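PDB 2YCD: glutathione S-transferase from Agrobacterium tumefaciens, which probably catalyses the conjugation of glutathione to electrophilic compounds, and may so help this soil bacterium to detoxify herbicides. Local coordinates for residues A[24-29]-A[54-59]; A[162-167]-A[201-206]; A[76-81]-A[90-95]. One frame throughout, in Å; residues are numbered along the deposited sequence. Where two conformers were deposited one is given.

Interaction 1: residues A[24-29]-A[54-59]. With GTB (S-(p-nitrobenzyl)glutathione), chain B.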
loop_
_atom_site.group_PDB
_atom_site.type_symbol
_atom_site.label_atom_id
_atom_site.label_comp_id
_atom_site.label_asym_id
_atom_site.label_seq_id
_atom_site.Cartn_x
_atom_site.Cartn_y
_atom_site.Cartn_z
ATOM N N ARG A 24 3.599 0.040 -25.230
ATOM C CA ARG A 24 4.814 0.859 -25.335
ATOM C C ARG A 24 5.128 1.487 -23.988
ATOM O O ARG A 24 4.727 2.615 -23.714
ATOM C CB ARG A 24 4.639 1.948 -26.409
ATOM C CG ARG A 24 4.498 1.391 -27.820
ATOM C CD ARG A 24 3.965 2.448 -28.775
ATOM N NE ARG A 24 3.467 1.878 -30.026
ATOM C CZ ARG A 24 4.191 1.705 -31.128
ATOM N NH1 ARG A 24 5.471 2.054 -31.164
ATOM N NH2 ARG A 24 3.625 1.180 -32.204
ATOM N N SER A 25 5.852 0.752 -23.143
ATOM C CA SER A 25 6.092 1.207 -21.776
ATOM C C SER A 25 6.922 2.482 -21.717
ATOM O O SER A 25 7.894 2.628 -22.453
ATOM C CB SER A 25 6.787 0.131 -20.960
ATOM O OG SER A 25 6.910 0.563 -19.622
ATOM N N PRO A 26 6.540 3.402 -20.821
ATOM C CA PRO A 26 7.283 4.658 -20.675
ATOM C C PRO A 26 8.594 4.478 -19.908
ATOM O O PRO A 26 9.284 5.460 -19.650
ATOM C CB PRO A 26 6.310 5.552 -19.897
ATOM C CG PRO A 26 5.433 4.595 -19.135
ATOM C CD PRO A 26 5.298 3.380 -20.029
ATOM N N ASP A 27 8.948 3.245 -19.560
ATOM C CA ASP A 27 10.148 3.003 -18.760
ATOM C C ASP A 27 11.427 2.715 -19.552
ATOM O O ASP A 27 12.476 2.442 -18.961
ATOM C CB ASP A 27 9.904 1.906 -17.708
ATOM C CG ASP A 27 9.845 0.503 -18.301
ATOM O OD1 ASP A 27 9.855 0.351 -19.533
ATOM O OD2 ASP A 27 9.793 -0.454 -17.513
ATOM N N GLY A 28 11.360 2.793 -20.879
ATOM C CA GLY A 28 12.537 2.588 -21.708
ATOM C C GLY A 28 13.064 1.156 -21.721
ATOM O O GLY A 28 14.204 0.921 -22.106
ATOM N N GLY A 29 12.236 0.206 -21.305
ATOM C CA GLY A 29 12.643 -1.187 -21.277
ATOM C C GLY A 29 13.385 -1.571 -20.006
ATOM O O GLY A 29 14.001 -2.628 -19.949
ATOM N N LEU A 54 -1.540 -3.310 -23.929
ATOM C CA LEU A 54 -2.526 -2.251 -24.080
ATOM C C LEU A 54 -1.871 -0.961 -24.523
ATOM O O LEU A 54 -0.887 -0.518 -23.931
ATOM C CB LEU A 54 -3.253 -1.993 -22.758
ATOM C CG LEU A 54 -4.038 -3.184 -22.200
ATOM C CD1 LEU A 54 -4.744 -2.768 -20.920
ATOM C CD2 LEU A 54 -5.037 -3.672 -23.240
ATOM N N SER A 55 -2.432 -0.350 -25.561
ATOM C CA SER A 55 -2.030 0.993 -25.943
ATOM C C SER A 55 -2.553 1.970 -24.901
ATOM O O SER A 55 -3.469 1.654 -24.139
ATOM C CB SER A 55 -2.592 1.342 -27.329
ATOM O OG SER A 55 -4.007 1.477 -27.290
ATOM N N PHE A 56 -1.973 3.162 -24.854
ATOM C CA PHE A 56 -2.425 4.170 -23.901
ATOM C C PHE A 56 -3.899 4.490 -24.103
ATOM O O PHE A 56 -4.632 4.717 -23.144
ATOM C CB PHE A 56 -1.577 5.442 -24.013
ATOM C CG PHE A 56 -0.127 5.230 -23.680
ATOM C CD1 PHE A 56 0.252 4.820 -22.413
ATOM C CD2 PHE A 56 0.856 5.435 -24.630
ATOM C CE1 PHE A 56 1.582 4.623 -22.102
ATOM C CE2 PHE A 56 2.189 5.238 -24.323
ATOM C CZ PHE A 56 2.551 4.832 -23.054
ATOM N N GLU A 57 -4.331 4.480 -25.358
ATOM C CA GLU A 57 -5.732 4.723 -25.687
ATOM C C GLU A 57 -6.631 3.578 -25.215
ATOM O O GLU A 57 -7.713 3.805 -24.696
ATOM C CB GLU A 57 -5.893 4.926 -27.194
ATOM C CG GLU A 57 -5.234 6.188 -27.737
ATOM C CD GLU A 57 -3.709 6.121 -27.767
ATOM O OE1 GLU A 57 -3.136 5.013 -27.907
ATOM O OE2 GLU A 57 -3.080 7.195 -27.655
ATOM N N ALA A 58 -6.173 2.343 -25.407
ATOM C CA ALA A 58 -6.937 1.176 -24.971
ATOM C C ALA A 58 -7.135 1.141 -23.455
ATOM O O ALA A 58 -8.169 0.707 -22.967
ATOM C CB ALA A 58 -6.261 -0.104 -25.440
ATOM N N MET A 59 -6.138 1.613 -22.710
ATOM C CA MET A 59 -6.203 1.586 -21.253
ATOM C C MET A 59 -7.278 2.507 -20.702
ATOM O O MET A 59 -7.736 2.331 -19.568
ATOM C CB MET A 59 -4.846 1.964 -20.663
ATOM C CG MET A 59 -3.787 0.933 -20.929
ATOM S SD MET A 59 -2.192 1.429 -20.279
ATOM C CE MET A 59 -2.638 1.839 -18.625
HETATM N N1 GTB B . -1.686 0.534 -7.028
HETATM C CA1 GTB B . -1.575 0.069 -8.418
HETATM C C1 GTB B . -0.781 -1.211 -8.474
HETATM O O11 GTB B . 0.190 -1.317 -7.695
HETATM O O12 GTB B . -1.107 -2.101 -9.296
HETATM C CB1 GTB B . -0.938 1.189 -9.255
HETATM C CG1 GTB B . -0.922 0.826 -10.738
HETATM C CD1 GTB B . -0.195 1.865 -11.569
HETATM O OE1 GTB B . 0.267 2.868 -11.024
HETATM N N2 GTB B . -0.085 1.606 -12.870
HETATM C CA2 GTB B . 0.605 2.509 -13.792
HETATM C C2 GTB B . -0.247 2.854 -14.974
HETATM O O2 GTB B . -1.006 2.035 -15.487
HETATM C CB2 GTB B . 1.823 1.775 -14.384
HETATM S SG2 GTB B . 3.096 1.401 -13.225
HETATM N N3 GTB B . -0.111 4.096 -15.445
HETATM C CA3 GTB B . -0.793 4.610 -16.621
HETATM C C3 GTB B . -1.857 5.624 -16.317
HETATM O O31 GTB B . -2.012 6.019 -15.145
HETATM O O32 GTB B . -2.543 6.018 -17.288
HETATM C "C'" GTB B . 3.776 2.955 -12.727
HETATM C "C1'" GTB B . 5.003 3.329 -13.516
HETATM C "C2'" GTB B . 4.890 4.136 -14.637
HETATM C "C3'" GTB B . 6.031 4.485 -15.357
HETATM C "C4'" GTB B . 7.281 4.027 -14.946
HETATM N N41 GTB B . 8.434 4.387 -15.668
HETATM O O41 GTB B . 9.555 4.085 -15.265
HETATM O O42 GTB B . 8.304 5.022 -16.698
HETATM C "C5'" GTB B . 7.386 3.227 -13.817
HETATM C "C6'" GTB B . 6.249 2.879 -13.095
HETATM O O HOH W 1 1.341 1.472 -24.189
#

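Interaction 2: residues A[162-167]-A[201-206]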
loop_
_atom_site.group_PDB
_atom_site.type_symbol
_atom_site.label_atom_id
_atom_site.label_comp_id
_atom_site.label_asym_id
_atom_site.label_seq_id
_atom_site.Cartn_x
_atom_site.Cartn_y
_atom_site.Cartn_z
ATOM N N ALA A 162 19.316 0.629 8.326
ATOM C CA ALA A 162 19.684 0.263 9.688
ATOM C C ALA A 162 18.975 -1.017 10.075
ATOM O O ALA A 162 19.543 -1.908 10.718
ATOM C CB ALA A 162 19.329 1.374 10.647
ATOM N N TRP A 163 17.714 -1.125 9.691
ATOM C CA TRP A 163 16.986 -2.306 10.052
ATOM C C TRP A 163 17.521 -3.556 9.316
ATOM O O TRP A 163 17.661 -4.634 9.914
ATOM C CB TRP A 163 15.477 -2.088 9.862
ATOM C CG TRP A 163 14.742 -3.269 10.329
ATOM C CD1 TRP A 163 14.237 -3.504 11.581
ATOM C CD2 TRP A 163 14.490 -4.439 9.562
ATOM N NE1 TRP A 163 13.670 -4.753 11.624
ATOM C CE2 TRP A 163 13.822 -5.350 10.398
ATOM C CE3 TRP A 163 14.780 -4.815 8.249
ATOM C CZ2 TRP A 163 13.416 -6.609 9.955
ATOM C CZ3 TRP A 163 14.381 -6.059 7.824
ATOM C CH2 TRP A 163 13.704 -6.936 8.664
ATOM N N LEU A 164 17.838 -3.420 8.027
ATOM C CA LEU A 164 18.270 -4.561 7.241
ATOM C C LEU A 164 19.597 -5.123 7.751
ATOM O O LEU A 164 19.788 -6.329 7.759
ATOM C CB LEU A 164 18.368 -4.203 5.747
ATOM C CG LEU A 164 18.715 -5.355 4.801
ATOM C CD1 LEU A 164 17.525 -6.322 4.639
ATOM C CD2 LEU A 164 19.175 -4.824 3.445
ATOM N N GLY A 165 20.509 -4.253 8.167
ATOM C CA GLY A 165 21.810 -4.731 8.637
ATOM C C GLY A 165 22.473 -5.661 7.629
ATOM O O GLY A 165 22.624 -5.291 6.460
ATOM N N ASP A 166 22.854 -6.860 8.080
ATOM C CA ASP A 166 23.499 -7.850 7.228
ATOM C C ASP A 166 22.545 -8.959 6.758
ATOM O O ASP A 166 22.988 -10.000 6.268
ATOM C CB ASP A 166 24.695 -8.475 7.974
ATOM C CG ASP A 166 25.562 -9.336 7.076
ATOM O OD1 ASP A 166 25.987 -8.847 6.014
ATOM O OD2 ASP A 166 25.819 -10.508 7.429
ATOM N N ARG A 167 21.241 -8.741 6.881
ATOM C CA ARG A 167 20.278 -9.749 6.431
ATOM C C ARG A 167 20.381 -9.944 4.919
ATOM O O ARG A 167 20.520 -8.962 4.176
ATOM C CB ARG A 167 18.850 -9.314 6.777
ATOM C CG ARG A 167 18.524 -9.217 8.273
ATOM C CD ARG A 167 17.194 -8.506 8.496
ATOM N NE ARG A 167 16.883 -8.340 9.914
ATOM C CZ ARG A 167 15.940 -9.019 10.561
ATOM N NH1 ARG A 167 15.194 -9.908 9.917
ATOM N NH2 ARG A 167 15.735 -8.801 11.853
ATOM N N LEU A 201 21.910 -1.151 -1.811
ATOM C CA LEU A 201 22.397 -1.420 -3.156
ATOM C C LEU A 201 22.690 -2.906 -3.345
ATOM O O LEU A 201 22.295 -3.507 -4.340
ATOM C CB LEU A 201 23.664 -0.608 -3.398
ATOM C CG LEU A 201 24.266 -0.764 -4.795
ATOM C CD1 LEU A 201 23.238 -0.388 -5.866
ATOM C CD2 LEU A 201 25.508 0.111 -4.899
ATOM N N ALA A 202 23.392 -3.501 -2.388
ATOM C CA ALA A 202 23.743 -4.915 -2.461
ATOM C C ALA A 202 22.495 -5.795 -2.416
ATOM O O ALA A 202 22.430 -6.834 -3.084
ATOM C CB ALA A 202 24.718 -5.286 -1.327
ATOM N N TYR A 203 21.517 -5.378 -1.613
ATOM C CA TYR A 203 20.227 -6.066 -1.510
ATOM C C TYR A 203 19.496 -6.073 -2.867
ATOM O O TYR A 203 19.080 -7.120 -3.353
ATOM C CB TYR A 203 19.409 -5.387 -0.405
ATOM C CG TYR A 203 17.954 -5.811 -0.293
ATOM C CD1 TYR A 203 17.604 -7.079 0.135
ATOM C CD2 TYR A 203 16.933 -4.921 -0.613
ATOM C CE1 TYR A 203 16.272 -7.464 0.249
ATOM C CE2 TYR A 203 15.603 -5.280 -0.495
ATOM C CZ TYR A 203 15.268 -6.544 -0.073
ATOM O OH TYR A 203 13.943 -6.908 0.011
ATOM N N VAL A 204 19.395 -4.912 -3.493
ATOM C CA VAL A 204 18.778 -4.821 -4.817
ATOM C C VAL A 204 19.532 -5.711 -5.817
ATOM O O VAL A 204 18.914 -6.449 -6.587
ATOM C CB VAL A 204 18.762 -3.370 -5.296
ATOM C CG1 VAL A 204 18.403 -3.292 -6.786
ATOM C CG2 VAL A 204 17.776 -2.561 -4.459
ATOM N N GLU A 205 20.866 -5.652 -5.803
ATOM C CA GLU A 205 21.653 -6.484 -6.708
ATOM C C GLU A 205 21.466 -7.980 -6.442
ATOM O O GLU A 205 21.438 -8.785 -7.394
ATOM C CB GLU A 205 23.142 -6.097 -6.706
ATOM C CG GLU A 205 23.420 -4.691 -7.262
ATOM C CD GLU A 205 22.913 -4.483 -8.685
ATOM O OE1 GLU A 205 22.875 -5.460 -9.461
ATOM O OE2 GLU A 205 22.553 -3.335 -9.029
ATOM N N ARG A 206 21.315 -8.371 -5.179
ATOM C CA ARG A 206 21.056 -9.779 -4.857
ATOM C C ARG A 206 19.763 -10.275 -5.523
ATOM O O ARG A 206 19.689 -11.406 -6.023
ATOM C CB ARG A 206 20.972 -9.997 -3.343
ATOM C CG ARG A 206 22.331 -10.078 -2.660
ATOM C CD ARG A 206 22.235 -10.725 -1.276
ATOM N NE ARG A 206 21.462 -9.928 -0.342
ATOM C CZ ARG A 206 21.920 -8.849 0.273
ATOM N NH1 ARG A 206 23.160 -8.414 0.036
ATOM N NH2 ARG A 206 21.146 -8.201 1.122
#

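Interaction 3: residues A[76-81]-A[90-95]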
loop_
_atom_site.group_PDB
_atom_site.type_symbol
_atom_site.label_atom_id
_atom_site.label_comp_id
_atom_site.label_asym_id
_atom_site.label_seq_id
_atom_site.Cartn_x
_atom_site.Cartn_y
_atom_site.Cartn_z
ATOM N N TYR A 76 -4.846 -9.060 -13.695
ATOM C CA TYR A 76 -4.531 -10.479 -13.728
ATOM C C TYR A 76 -5.846 -11.215 -13.952
ATOM O O TYR A 76 -6.809 -10.991 -13.223
ATOM C CB TYR A 76 -3.926 -10.852 -12.372
ATOM C CG TYR A 76 -3.662 -12.311 -12.067
ATOM C CD1 TYR A 76 -4.688 -13.148 -11.620
ATOM C CD2 TYR A 76 -2.384 -12.827 -12.125
ATOM C CE1 TYR A 76 -4.434 -14.472 -11.286
ATOM C CE2 TYR A 76 -2.127 -14.151 -11.789
ATOM C CZ TYR A 76 -3.150 -14.959 -11.374
ATOM O OH TYR A 76 -2.868 -16.273 -11.051
ATOM N N GLU A 77 -5.885 -12.084 -14.956
ATOM C CA GLU A 77 -7.090 -12.846 -15.268
ATOM C C GLU A 77 -6.750 -14.308 -15.345
ATOM O O GLU A 77 -5.814 -14.697 -16.030
ATOM C CB GLU A 77 -7.715 -12.363 -16.574
ATOM C CG GLU A 77 -8.878 -13.218 -17.058
ATOM C CD GLU A 77 -9.570 -12.643 -18.297
ATOM O OE1 GLU A 77 -8.889 -12.010 -19.137
ATOM O OE2 GLU A 77 -10.798 -12.841 -18.434
ATOM N N GLN A 78 -7.522 -15.124 -14.636
ATOM C CA GLN A 78 -7.307 -16.563 -14.626
ATOM C C GLN A 78 -8.651 -17.245 -14.426
ATOM O O GLN A 78 -9.226 -17.223 -13.334
ATOM C CB GLN A 78 -6.332 -16.930 -13.520
ATOM C CG GLN A 78 -5.883 -18.374 -13.548
ATOM C CD GLN A 78 -4.839 -18.658 -12.498
ATOM O OE1 GLN A 78 -4.819 -18.023 -11.440
ATOM N NE2 GLN A 78 -3.955 -19.599 -12.783
ATOM N N GLY A 79 -9.175 -17.823 -15.498
ATOM C CA GLY A 79 -10.537 -18.332 -15.432
ATOM C C GLY A 79 -11.485 -17.209 -15.028
ATOM O O GLY A 79 -11.466 -16.123 -15.629
ATOM N N ASP A 80 -12.306 -17.458 -14.008
ATOM C CA ASP A 80 -13.308 -16.496 -13.576
ATOM C C ASP A 80 -12.718 -15.400 -12.714
ATOM O O ASP A 80 -13.391 -14.409 -12.438
ATOM C CB ASP A 80 -14.419 -17.191 -12.773
ATOM C CG ASP A 80 -15.374 -17.993 -13.635
ATOM O OD1 ASP A 80 -15.361 -17.821 -14.860
ATOM O OD2 ASP A 80 -16.150 -18.780 -13.055
ATOM N N LEU A 81 -11.486 -15.598 -12.261
ATOM C CA LEU A 81 -10.856 -14.643 -11.349
ATOM C C LEU A 81 -10.220 -13.486 -12.109
ATOM O O LEU A 81 -9.409 -13.695 -13.011
ATOM C CB LEU A 81 -9.776 -15.322 -10.496
ATOM C CG LEU A 81 -9.050 -14.408 -9.493
ATOM C CD1 LEU A 81 -9.996 -13.803 -8.470
ATOM C CD2 LEU A 81 -7.940 -15.163 -8.788
ATOM N N VAL A 90 0.645 -10.275 -6.525
ATOM C CA VAL A 90 1.767 -10.982 -5.917
ATOM C C VAL A 90 1.325 -11.794 -4.703
ATOM O O VAL A 90 1.687 -12.972 -4.594
ATOM C CB VAL A 90 2.914 -10.018 -5.594
ATOM C CG1 VAL A 90 3.982 -10.696 -4.747
ATOM C CG2 VAL A 90 3.522 -9.466 -6.901
ATOM N N MET A 91 0.468 -11.226 -3.851
ATOM C CA MET A 91 -0.049 -11.970 -2.701
ATOM C C MET A 91 -0.752 -13.257 -3.128
ATOM O O MET A 91 -0.509 -14.330 -2.578
ATOM C CB MET A 91 -1.011 -11.097 -1.890
ATOM C CG MET A 91 -1.467 -11.753 -0.600
ATOM S SD MET A 91 -0.147 -11.859 0.619
ATOM C CE MET A 91 -0.258 -10.235 1.353
ATOM N N HIS A 92 -1.639 -13.145 -4.110
ATOM C CA HIS A 92 -2.390 -14.301 -4.600
ATOM C C HIS A 92 -1.492 -15.400 -5.147
ATOM O O HIS A 92 -1.686 -16.590 -4.834
ATOM C CB HIS A 92 -3.412 -13.861 -5.658
ATOM C CG HIS A 92 -4.189 -14.990 -6.266
ATOM N ND1 HIS A 92 -5.175 -15.665 -5.581
ATOM C CD2 HIS A 92 -4.114 -15.563 -7.489
ATOM C CE1 HIS A 92 -5.693 -16.595 -6.367
ATOM N NE2 HIS A 92 -5.060 -16.563 -7.523
ATOM N N ILE A 93 -0.518 -15.013 -5.955
ATOM C CA ILE A 93 0.461 -15.960 -6.484
ATOM C C ILE A 93 1.200 -16.646 -5.328
ATOM O O ILE A 93 1.359 -17.878 -5.322
ATOM C CB ILE A 93 1.449 -15.235 -7.424
ATOM C CG1 ILE A 93 0.701 -14.717 -8.660
ATOM C CG2 ILE A 93 2.596 -16.182 -7.867
ATOM C CD1 ILE A 93 1.441 -13.621 -9.459
ATOM N N ALA A 94 1.632 -15.857 -4.352
ATOM C CA ALA A 94 2.395 -16.367 -3.216
ATOM C C ALA A 94 1.572 -17.271 -2.296
ATOM O O ALA A 94 2.138 -18.122 -1.602
ATOM C CB ALA A 94 2.959 -15.207 -2.409
ATOM N N GLN A 95 0.254 -17.081 -2.263
ATOM C CA GLN A 95 -0.607 -17.858 -1.367
ATOM C C GLN A 95 -0.915 -19.242 -1.940
ATOM O O GLN A 95 -1.246 -20.166 -1.192
ATOM C CB GLN A 95 -1.919 -17.108 -1.073
ATOM C CG GLN A 95 -1.782 -15.825 -0.240
ATOM C CD GLN A 95 -1.646 -16.071 1.261
ATOM O OE1 GLN A 95 -1.710 -17.206 1.725
ATOM N NE2 GLN A 95 -1.454 -14.994 2.023
HETATM O O HOH W 2 -6.190 -18.407 -9.274
#

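Interaction 1: residues A[24-29]-A[54-59]
F56 carries its CG beside its own backbone N and anti to its carbonyl carbon (chi1 -63°), a setting that swings the ring off the short helix 56-59 and carries its far end to R24 and P26. The site is the glutathione side of the thioredoxin-like N-terminal domain, where the loop after strand 18-22 faces the turn after strand 50-54. CZ of F56 comes within 3.2 Å of R24 O, which reaches the ring obliquely. P26 meets it otherwise, at the edge and near the ring plane, with CD 4.3 Å from F56 CZ. Only 126 Å² is buried between the segments, which marks a light surface contact.

Water 1 supplies the polar link. It accepts from R24 N at 2.9 Å and donates to L54 O at 3.0 Å, joining the loop just past strand 18-22 to the last residue of the neighbouring parallel strand 50-54. The same water lies 3.6 Å above one face of the F56 ring, over its centre. S55 is the N-cap of the helix that bears this ring: its OG accepts from A58 N at 3.0 Å.

On the other segment, S25 to G28 form a type I turn. D27 holds CG between its backbone N and carbonyl carbon (chi1 74°), which brings OD1 to G29 N in an Asx turn; the donor stands 53° out of the carboxylate plane. OD2 accepts from L32 N, so both carboxylate oxygens are engaged and the turn is tied to the chain that follows.

Both segments reach S-(p-nitrobenzyl)glutathione, at different parts of the ligand. P26 and D27 border the nitro group, D27 CB lying 3.3 Å from O41. M59, its chain bent at chi3, brings CE to 3.5 Å from O2 of the glutathione backbone.

Interaction 2: residues A[162-167]-A[201-206]
L164 and Y203 make the apolar part of this contact, and the two side chains lean across each other at a slant. In L164 the first torsion puts CG opposite the backbone N (chi1 -176°), sending the branch outward from the last turn of helix 142-164 so that CD2 ends 3.9 Å from Y203 CB. Y203 has the same kind of first torsion (chi1 171°). The methyl therefore meets the root of the tyrosine, CB and CG, approaching the ring obliquely, while the phenol runs on into the interior and its OH is hydrogen-bonded to D178.

R206 is folded back. A bend at chi3 (-65°) turns its guanidinium over its own helix, with Y203 CA 3.5 Å above one face, offset toward the rim, and NH2 in plane at the edge of the Y203 ring. NH2 also lies 3.2 Å from R167 O, but the angle is poor and the pair does not count as a hydrogen bond; the bond this nitrogen does make is to E168 O, one residue further along.

The contact belongs to the all-helical C-terminal domain of the glutathione transferase fold, where the end of helix 142-164 comes up against helix 198-208. The first of these helices stops at G165, whose positive phi breaks the helical run, and a type II' turn from L164 to R167 follows, closed by R167 N to L164 O at 2.9 Å. G165 O accepts from N199 ND2, a second tie to the helix across the contact.

R167 takes another course. Its chain, extended through chi2 and chi3, runs back along its own segment to W163, and the guanidinium lies face-on to the indole, W163 CZ2 being 3.5 Å above the centre of the R167 group.

Interaction 3: residues A[76-81]-A[90-95]
H92 is met over a face by a leucine methyl and at an edge by the hydroxyl end of a tyrosine. L81 CD2 lies over one face of the imidazole, 3.4 Å from H92 NE2. Y76 comes at the edge, its OH in the imidazole plane and 3.8 Å from H92 CD2. The two rings meet obliquely, centroids 5.7 Å apart and planes at 75°. Elsewhere on the tyrosine ring, Y76 CE2 is 4.3 Å from I93 CG1, which approaches obliquely; I93 itself packs on L42 and V45 of helix 35-45.

The polar links centre on Q78 OE1. The extended side chain of Q78 brings OE1 to Y76 OH, which donates at 2.6 Å from 56° out of the carbonyl plane, while NE2 bonds to P15 O and so helps fix the amide's rotation. Water 2 also donates to Q78 OE1, and sits 2.8 Å from H92 NE2 in the imidazole plane, so the glutamine and histidine are joined indirectly.

A109 and L106 of the second subunit pack on H92 and L81, respectively. Strand 76-78 and helix 90-95 run 11.4 Å apart at 39°: the closing beta-beta-alpha unit of the thioredoxin-like glutathione transferase N-terminal domain.

How the interactions relate
Interactions 1 and 3 belong to the thioredoxin-like N-terminal domain, interaction 2 to the helical C-terminal domain. Interaction 1 is the one that touches the ligand, through P26, D27 and M59. Interaction 3 stands back from it, the Y76 side chain being about 10 Å from the glutathione conjugate, although helix 86-96 contributes S86 to the pocket. The centres of interactions 1 and 3 are 23 Å apart, with nearest atoms about 10 Å apart. Interaction 2 lies on the opposite side of the chain's centre from interaction 1, 32 Å between centres, and 29 Å from interaction 3. Interactions 2 and 3 both border the second subunit, W163 packing on its P69 and H92 on its A109.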